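Local coordinates for apical membrane antigen 1 (Babesia divergens, PDB 4APM), which is a surface protein of the parasite that probably takes part in forming the moving junction during host-cell invasion, the present construct spanning its three ectodomain domains, at residues D10-Y15 against N334-D339. Residues are numbered along the deposited sequence; the frame is centred on the assembly and turned at random.
Sequences DIWGRY and NCLIID
Trp12 lays one face of its indole on the backbone of Cys335 and Leu336. Cys335 CB sits over the five-membered ring, a CH-pi contact 3.6 Å from that ring's centroid and 23° off its normal, and comes within 3.3 Å of Trp12 CD1. Further along the same face, Leu336 N lies 3.7 Å above the indole plane, over its centre. At the far end of the six-membered ring, Trp12 CH2 meets Leu336 CB at 3.6 Å while Trp12 CZ3 touches the CG and CD1 of that leucine, the two side chains crossing at about a right angle. Tyr15, three residues on, brings CE2 to 3.9 Å from Leu336 CD1, so this methyl touches both aromatic residues; the tyrosine also sets CD2 in the plane of the indole, at its edge. The CB of Trp12 already points toward the strand, 3.2 Å from Asn334 O, and CG stands anti to the carbonyl carbon (chi1 -81°), beside the backbone N.

Farther out, Trp12 NE1 is hydrogen-bonded to Thr365 OG1, which helps fix the rotation of the indole, and Pro360 and Ile363 also pack on it. On the strand side, the disulfide to Cys235 holds Cys335, and Asn334 and Cys335 both face Gly228 in a classic beta bulge. Asn334 OD1 accepts a bond from Gly230 N.

The N-terminal helix 8-16 thus lies across 335-339, an outermost strand of its mixed sheet, at 102° between the two short axes. The contact is far from the calcium site and is plain structural packing: dispersion and CH-pi contact join helix to sheet, while the buried indole N-H finds its acceptor outside the pair.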
loop_
_atom_site.group_PDB
_atom_site.type_symbol
_atom_site.label_atom_id
_atom_site.label_comp_id
_atom_site.label_asym_id
_atom_site.label_seq_id
_atom_site.Cartn_x
_atom_site.Cartn_y
_atom_site.Cartn_z
ATOM N N ASP A 10 -12.442 6.301 -18.258
ATOM C CA ASP A 10 -12.520 7.764 -18.284
ATOM C C ASP A 10 -13.107 8.356 -17.012
ATOM O O ASP A 10 -12.505 9.226 -16.411
ATOM C CB ASP A 10 -13.295 8.269 -19.511
ATOM C CG ASP A 10 -12.566 7.998 -20.820
ATOM O OD1 ASP A 10 -11.317 7.954 -20.816
ATOM O OD2 ASP A 10 -13.248 7.810 -21.851
ATOM N N ILE A 11 -14.282 7.910 -16.595
ATOM C CA ILE A 11 -14.912 8.579 -15.460
ATOM C C ILE A 11 -14.235 8.246 -14.113
ATOM O O ILE A 11 -14.327 9.013 -13.151
ATOM C CB ILE A 11 -16.467 8.465 -15.443
ATOM C CG1 ILE A 11 -16.961 7.471 -14.384
ATOM C CG2 ILE A 11 -17.022 8.156 -16.832
ATOM C CD1 ILE A 11 -18.235 7.911 -13.693
ATOM N N TRP A 12 -13.450 7.174 -14.097
ATOM C CA TRP A 12 -12.673 6.793 -12.913
ATOM C C TRP A 12 -11.269 7.373 -12.901
ATOM O O TRP A 12 -10.577 7.337 -11.874
ATOM C CB TRP A 12 -12.621 5.274 -12.796
ATOM C CG TRP A 12 -13.853 4.678 -12.170
ATOM C CD1 TRP A 12 -14.902 4.016 -12.809
ATOM C CD2 TRP A 12 -14.178 4.620 -10.743
ATOM N NE1 TRP A 12 -15.829 3.574 -11.894
ATOM C CE2 TRP A 12 -15.458 3.919 -10.638
ATOM C CE3 TRP A 12 -13.553 5.059 -9.584
ATOM C CZ2 TRP A 12 -16.069 3.688 -9.421
ATOM C CZ3 TRP A 12 -14.195 4.841 -8.361
ATOM C CH2 TRP A 12 -15.430 4.179 -8.288
ATOM N N GLY A 13 -10.850 7.936 -14.033
ATOM C CA GLY A 13 -9.441 8.230 -14.284
ATOM C C GLY A 13 -8.778 9.109 -13.239
ATOM O O GLY A 13 -7.633 8.892 -12.875
ATOM N N ARG A 14 -9.494 10.102 -12.740
ATOM C CA ARG A 14 -8.908 11.001 -11.759
ATOM C C ARG A 14 -8.707 10.292 -10.423
ATOM O O ARG A 14 -7.616 10.357 -9.842
ATOM C CB ARG A 14 -9.739 12.265 -11.579
ATOM C CG ARG A 14 -8.924 13.410 -11.002
ATOM C CD ARG A 14 -9.670 14.740 -11.056
ATOM N NE ARG A 14 -10.046 15.188 -9.717
ATOM C CZ ARG A 14 -11.273 15.097 -9.211
ATOM N NH1 ARG A 14 -12.267 14.603 -9.945
ATOM N NH2 ARG A 14 -11.512 15.519 -7.977
ATOM N N TYR A 15 -9.741 9.576 -9.975
ATOM C CA TYR A 15 -9.717 8.905 -8.686
ATOM C C TYR A 15 -8.696 7.756 -8.665
ATOM O O TYR A 15 -8.126 7.435 -7.622
ATOM C CB TYR A 15 -11.115 8.368 -8.334
ATOM C CG TYR A 15 -11.221 7.814 -6.913
ATOM C CD1 TYR A 15 -11.394 8.668 -5.809
ATOM C CD2 TYR A 15 -11.162 6.441 -6.677
ATOM C CE1 TYR A 15 -11.483 8.159 -4.509
ATOM C CE2 TYR A 15 -11.285 5.921 -5.397
ATOM C CZ TYR A 15 -11.418 6.770 -4.313
ATOM O OH TYR A 15 -11.479 6.226 -3.036
ATOM N N ASN A 334 -8.281 0.150 -12.666
ATOM C CA ASN A 334 -8.649 1.479 -13.182
ATOM C C ASN A 334 -10.135 1.821 -12.987
ATOM O O ASN A 334 -10.611 2.856 -13.469
ATOM C CB ASN A 334 -8.205 1.679 -14.656
ATOM C CG ASN A 334 -8.972 0.793 -15.636
ATOM O OD1 ASN A 334 -10.106 0.393 -15.372
ATOM N ND2 ASN A 334 -8.347 0.483 -16.778
ATOM N N CYS A 335 -10.838 0.981 -12.221
ATOM C CA CYS A 335 -12.162 1.333 -11.677
ATOM C C CYS A 335 -12.515 0.461 -10.470
ATOM O O CYS A 335 -11.821 -0.524 -10.163
ATOM C CB CYS A 335 -13.225 1.150 -12.751
ATOM S SG CYS A 335 -13.264 -0.557 -13.331
ATOM N N LEU A 336 -13.611 0.809 -9.804
ATOM C CA LEU A 336 -14.085 0.065 -8.642
ATOM C C LEU A 336 -15.531 -0.405 -8.898
ATOM O O LEU A 336 -16.257 0.229 -9.650
ATOM C CB LEU A 336 -14.024 0.942 -7.380
ATOM C CG LEU A 336 -12.692 1.580 -6.954
ATOM C CD1 LEU A 336 -12.871 2.369 -5.667
ATOM C CD2 LEU A 336 -11.585 0.550 -6.791
ATOM N N ILE A 337 -15.899 -1.542 -8.309
ATOM C CA ILE A 337 -17.260 -2.046 -8.275
ATOM C C ILE A 337 -17.756 -1.900 -6.829
ATOM O O ILE A 337 -17.023 -2.239 -5.892
ATOM C CB ILE A 337 -17.270 -3.546 -8.628
ATOM C CG1 ILE A 337 -16.822 -3.767 -10.061
ATOM C CG2 ILE A 337 -18.617 -4.192 -8.323
ATOM C CD1 ILE A 337 -15.374 -4.195 -10.176
ATOM N N ILE A 338 -18.961 -1.369 -6.619
ATOM C CA ILE A 338 -19.438 -1.283 -5.250
ATOM C C ILE A 338 -19.958 -2.640 -4.771
ATOM O O ILE A 338 -20.533 -3.415 -5.549
ATOM C CB ILE A 338 -20.445 -0.125 -4.989
ATOM C CG1 ILE A 338 -20.632 0.069 -3.480
ATOM C CG2 ILE A 338 -21.795 -0.385 -5.647
ATOM C CD1 ILE A 338 -21.813 0.937 -3.104
ATOM N N ASP A 339 -19.661 -2.957 -3.517
ATOM C CA ASP A 339 -20.054 -4.223 -2.922
ATOM C C ASP A 339 -19.855 -4.156 -1.408
ATOM O O ASP A 339 -18.734 -4.044 -0.942
ATOM C CB ASP A 339 -19.243 -5.378 -3.523
ATOM C CG ASP A 339 -19.633 -6.719 -2.948
ATOM O OD1 ASP A 339 -20.809 -7.120 -3.111
ATOM O OD2 ASP A 339 -18.777 -7.363 -2.304
#